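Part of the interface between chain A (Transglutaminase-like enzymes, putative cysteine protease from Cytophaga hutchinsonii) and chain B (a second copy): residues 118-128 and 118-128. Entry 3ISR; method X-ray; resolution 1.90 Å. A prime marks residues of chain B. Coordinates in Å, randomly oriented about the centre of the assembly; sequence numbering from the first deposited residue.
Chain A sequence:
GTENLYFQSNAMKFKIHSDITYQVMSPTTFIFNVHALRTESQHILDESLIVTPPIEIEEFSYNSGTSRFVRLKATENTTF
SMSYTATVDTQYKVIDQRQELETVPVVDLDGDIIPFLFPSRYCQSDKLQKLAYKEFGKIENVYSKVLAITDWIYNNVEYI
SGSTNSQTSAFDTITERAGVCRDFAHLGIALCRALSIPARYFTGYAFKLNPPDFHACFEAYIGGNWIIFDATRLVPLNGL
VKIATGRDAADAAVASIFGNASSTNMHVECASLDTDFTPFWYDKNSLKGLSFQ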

# COMPACT_ATOMS: atom_id res chain seq x y z
N PHE A 118 -10.74 5.74 -17.23
CA PHE A 118 -9.38 5.55 -16.70
C PHE A 118 -9.24 5.72 -15.19
O PHE A 118 -10.02 6.44 -14.55
CB PHE A 118 -8.38 6.46 -17.45
CG PHE A 118 -8.17 6.03 -18.88
CD1 PHE A 118 -7.20 5.10 -19.21
CD2 PHE A 118 -8.99 6.53 -19.88
CE1 PHE A 118 -7.03 4.68 -20.55
CE2 PHE A 118 -8.84 6.13 -21.20
CZ PHE A 118 -7.87 5.20 -21.54
N PRO A 119 -8.25 5.05 -14.60
CA PRO A 119 -8.01 5.20 -13.16
C PRO A 119 -7.70 6.65 -12.83
O PRO A 119 -7.14 7.38 -13.66
CB PRO A 119 -6.76 4.34 -12.91
CG PRO A 119 -6.56 3.49 -14.12
CD PRO A 119 -7.21 4.23 -15.27
N SER A 120 -8.06 7.07 -11.62
CA SER A 120 -7.70 8.41 -11.15
C SER A 120 -7.10 8.30 -9.75
O SER A 120 -6.98 7.19 -9.21
CB SER A 120 -8.93 9.32 -11.19
OG SER A 120 -9.95 8.80 -10.35
N ARG A 121 -6.73 9.43 -9.15
CA ARG A 121 -6.02 9.40 -7.85
C ARG A 121 -6.72 8.51 -6.81
O ARG A 121 -6.09 7.67 -6.16
CB ARG A 121 -5.89 10.83 -7.30
CG ARG A 121 -5.48 10.89 -5.82
CD ARG A 121 -4.07 10.31 -5.49
NE ARG A 121 -3.84 10.39 -4.04
CZ ARG A 121 -4.17 9.45 -3.15
NH1 ARG A 121 -4.74 8.31 -3.54
NH2 ARG A 121 -3.96 9.66 -1.85
N TYR A 122 -8.02 8.74 -6.62
CA TYR A 122 -8.80 8.04 -5.60
C TYR A 122 -9.56 6.82 -6.10
O TYR A 122 -10.33 6.23 -5.33
CB TYR A 122 -9.75 9.01 -4.86
CG TYR A 122 -8.97 10.14 -4.25
CD1 TYR A 122 -8.12 9.93 -3.16
CD2 TYR A 122 -9.03 11.42 -4.81
CE1 TYR A 122 -7.37 10.97 -2.61
CE2 TYR A 122 -8.30 12.47 -4.27
CZ TYR A 122 -7.48 12.24 -3.18
OH TYR A 122 -6.76 13.27 -2.68
N CYS A 123 -9.37 6.46 -7.38
CA CYS A 123 -10.15 5.39 -8.02
C CYS A 123 -9.21 4.52 -8.85
O CYS A 123 -9.14 4.65 -10.06
CB CYS A 123 -11.28 5.98 -8.94
SG CYS A 123 -12.34 7.16 -8.08
N GLN A 124 -8.50 3.63 -8.16
CA GLN A 124 -7.47 2.79 -8.80
C GLN A 124 -8.15 1.58 -9.43
O GLN A 124 -7.93 0.44 -9.03
CB GLN A 124 -6.41 2.37 -7.76
CG GLN A 124 -5.83 3.56 -6.95
CD GLN A 124 -6.51 3.77 -5.60
OE1 GLN A 124 -7.73 3.66 -5.47
NE2 GLN A 124 -5.71 4.08 -4.58
N SER A 125 -8.95 1.86 -10.44
CA SER A 125 -9.73 0.84 -11.12
C SER A 125 -8.82 -0.19 -11.79
O SER A 125 -9.21 -1.34 -11.95
CB SER A 125 -10.66 1.49 -12.15
OG SER A 125 -9.94 2.43 -12.95
N ASP A 126 -7.60 0.21 -12.14
CA ASP A 126 -6.63 -0.72 -12.72
C ASP A 126 -6.20 -1.80 -11.72
O ASP A 126 -5.71 -2.84 -12.13
CB ASP A 126 -5.39 0.03 -13.26
CG ASP A 126 -4.69 0.88 -12.19
OD1 ASP A 126 -5.36 1.62 -11.42
OD2 ASP A 126 -3.44 0.80 -12.11
N LYS A 127 -6.37 -1.57 -10.42
CA LYS A 127 -5.99 -2.59 -9.43
C LYS A 127 -7.16 -3.49 -9.00
O LYS A 127 -6.96 -4.38 -8.17
CB LYS A 127 -5.44 -1.91 -8.17
CG LYS A 127 -4.13 -1.17 -8.37
CD LYS A 127 -3.43 -1.05 -7.04
CE LYS A 127 -2.12 -0.31 -7.19
NZ LYS A 127 -1.20 -0.56 -6.06
N LEU A 128 -8.36 -3.23 -9.53
CA LEU A 128 -9.59 -3.90 -9.07
C LEU A 128 -10.31 -4.68 -10.17
O LEU A 128 -11.45 -5.12 -9.98
CB LEU A 128 -10.55 -2.89 -8.43
CG LEU A 128 -10.06 -2.21 -7.14
CD1 LEU A 128 -10.96 -1.05 -6.69
CD2 LEU A 128 -9.92 -3.25 -6.03
N PHE B 118 -2.79 19.19 -8.63
CA PHE B 118 -3.53 18.18 -7.86
C PHE B 118 -3.02 16.76 -8.06
O PHE B 118 -2.42 16.46 -9.09
CB PHE B 118 -5.03 18.29 -8.15
CG PHE B 118 -5.60 19.58 -7.64
CD1 PHE B 118 -5.88 19.74 -6.29
CD2 PHE B 118 -5.76 20.66 -8.49
CE1 PHE B 118 -6.38 20.97 -5.79
CE2 PHE B 118 -6.25 21.88 -8.02
CZ PHE B 118 -6.56 22.04 -6.68
N PRO B 119 -3.22 15.91 -7.04
CA PRO B 119 -2.76 14.51 -7.18
C PRO B 119 -3.50 13.83 -8.32
O PRO B 119 -4.66 14.19 -8.63
CB PRO B 119 -3.17 13.86 -5.85
CG PRO B 119 -3.62 14.98 -4.93
CD PRO B 119 -3.89 16.18 -5.76
N SER B 120 -2.85 12.84 -8.93
CA SER B 120 -3.47 12.04 -9.97
C SER B 120 -3.21 10.55 -9.69
O SER B 120 -2.57 10.23 -8.69
CB SER B 120 -2.89 12.45 -11.32
OG SER B 120 -1.50 12.29 -11.33
N ARG B 121 -3.72 9.64 -10.53
CA ARG B 121 -3.58 8.20 -10.26
C ARG B 121 -2.16 7.76 -9.86
O ARG B 121 -1.97 7.06 -8.85
CB ARG B 121 -4.06 7.37 -11.46
CG ARG B 121 -3.74 5.84 -11.37
CD ARG B 121 -4.38 5.10 -10.16
NE ARG B 121 -3.91 3.72 -10.22
CZ ARG B 121 -2.79 3.26 -9.64
NH1 ARG B 121 -2.03 4.06 -8.90
NH2 ARG B 121 -2.43 1.99 -9.82
N TYR B 122 -1.17 8.13 -10.66
CA TYR B 122 0.21 7.68 -10.44
C TYR B 122 1.09 8.69 -9.73
O TYR B 122 2.28 8.48 -9.58
CB TYR B 122 0.84 7.32 -11.80
CG TYR B 122 0.03 6.26 -12.51
CD1 TYR B 122 0.02 4.94 -12.04
CD2 TYR B 122 -0.76 6.59 -13.61
CE1 TYR B 122 -0.77 3.97 -12.68
CE2 TYR B 122 -1.53 5.63 -14.26
CZ TYR B 122 -1.54 4.33 -13.79
OH TYR B 122 -2.29 3.40 -14.45
N CYS B 123 0.50 9.81 -9.28
CA CYS B 123 1.27 10.89 -8.67
C CYS B 123 0.54 11.35 -7.41
O CYS B 123 -0.19 12.37 -7.42
CB CYS B 123 1.46 12.07 -9.64
SG CYS B 123 2.19 11.64 -11.23
N GLN B 124 0.72 10.59 -6.32
CA GLN B 124 -0.01 10.82 -5.05
C GLN B 124 0.70 11.88 -4.22
O GLN B 124 1.29 11.61 -3.15
CB GLN B 124 -0.16 9.51 -4.27
CG GLN B 124 -0.78 8.35 -5.08
CD GLN B 124 0.27 7.41 -5.65
OE1 GLN B 124 1.35 7.84 -6.09
NE2 GLN B 124 -0.02 6.11 -5.63
N SER B 125 0.65 13.11 -4.74
CA SER B 125 1.40 14.21 -4.18
C SER B 125 0.90 14.54 -2.79
O SER B 125 1.65 14.98 -1.93
CB SER B 125 1.29 15.45 -5.09
OG SER B 125 -0.03 15.62 -5.58
N ASP B 126 -0.38 14.26 -2.57
CA ASP B 126 -0.96 14.50 -1.25
C ASP B 126 -0.40 13.55 -0.17
O ASP B 126 -0.51 13.85 1.00
CB ASP B 126 -2.50 14.42 -1.33
CG ASP B 126 -3.01 13.06 -1.79
OD1 ASP B 126 -2.48 12.51 -2.78
OD2 ASP B 126 -3.95 12.54 -1.17
N LYS B 127 0.18 12.42 -0.55
CA LYS B 127 0.79 11.51 0.44
C LYS B 127 2.27 11.80 0.66
O LYS B 127 2.94 11.14 1.48
CB LYS B 127 0.63 10.06 0.02
CG LYS B 127 -0.84 9.59 0.04
CD LYS B 127 -0.96 8.12 -0.35
CE LYS B 127 -1.39 7.24 0.81
NZ LYS B 127 -1.83 5.90 0.32
N LEU B 128 2.79 12.77 -0.08
CA LEU B 128 4.23 13.03 -0.09
C LEU B 128 4.61 14.45 0.35
O LEU B 128 5.76 14.85 0.20
CB LEU B 128 4.81 12.71 -1.49
CG LEU B 128 4.72 11.25 -1.93
CD1 LEU B 128 5.14 11.07 -3.39
CD2 LEU B 128 5.56 10.35 -1.02
O HOH W 1 -3.59 6.58 -6.73
O HOH W 2 -4.69 6.25 -1.34
O HOH W 3 -2.75 4.71 -4.91
O HOH W 4 -2.41 0.21 -14.57

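This is a compact, nearly twofold-symmetric contact between two copies of the same loop, held by a reciprocal pair of arginine-aspartate salt bridges and closed over a bridging water near its centre. The backbones come closest, measured between CA atoms, at Arg121 and Arg121′, whose CA atoms lie 3.6 Å apart, and together the two stretches bury 534 Å². Each Arg121 sits in a type I beta turn running from Ser120 to Cys123, closed by the backbone bond from Cys123 N to Ser120 O (3.1 Å; 3.2 Å from Cys123′ N to Ser120′ O). The backbones pack so tightly here that Arg121 N and Arg121′ N approach to 3.3 Å; both are donors, so this is close packing and not a hydrogen bond. The carbonyls serve the interface instead: water 1 donates to Arg121 O (2.8 Å) and to Arg121′ O (2.7 Å), tying the two turns together through a single molecule.

From this crossing point each arginine side chain, with chi1 t, chi2 p and chi3 t, extends along the partner loop to its aspartate. Arg121 NE donates to Asp126′ OD1 at 2.8 Å with an angle of 168°, and Arg121 NH2 donates to Asp126′ OD2 at 3.0 Å and 143°. The guanidinium thus offers two N-H groups to the two carboxylate oxygens, a bidentate salt bridge in which the NE bond is the straighter. The second copy repeats it: Arg121′ NE to Asp126 OD1 is 2.8 Å (169°), and Arg121′ NH2 to Asp126 OD2 is also 2.8 Å (147°). The aspartates are well placed to receive these groups, since each points its CA-to-CB bond toward the other stretch from a short 3-10 segment, residues 125-127.

Other residues enclose the arginines. Gln124′ CB lies over one face of the Arg121 guanidinium, 3.8 Å from Arg121 NE, while Pro119′ CB packs 3.7 Å from Arg121 CD. Arg121 CD also rests 3.5 Å from Ser120′ O. Lys127′ adds an oblique aliphatic contact, its CG 3.6 Å from Arg121 NH2; in the reciprocal contact Lys127 presents CE instead, 3.5 Å from Arg121′ NH2. The lysine side chains follow different paths, with chi3 at -180° in Lys127 and 112° in Lys127′.

The symmetry also loosens around the tyrosines. Both CA-to-CB bonds point away from the partner, yet the ring ends come nearer. Tyr122 OH lies 3.3 Å from Asp126′ OD2, with that oxygen at the ring edge, whereas Tyr122′ OH is 3.7 Å from Asp126 OD2. There water 4 helps span the gap, donating to Asp126 OD2 (2.7 Å) and hydrogen-bonding to Tyr122′ OH (3.2 Å). Water 3 links the two glutamine side chains, accepting from Gln124 NE2 (3.0 Å) and Gln124′ NE2 (3.2 Å). Water 2 accepts from Arg121 NH1 (3.0 Å) and, weakly, from Lys127′ NZ (3.3 Å).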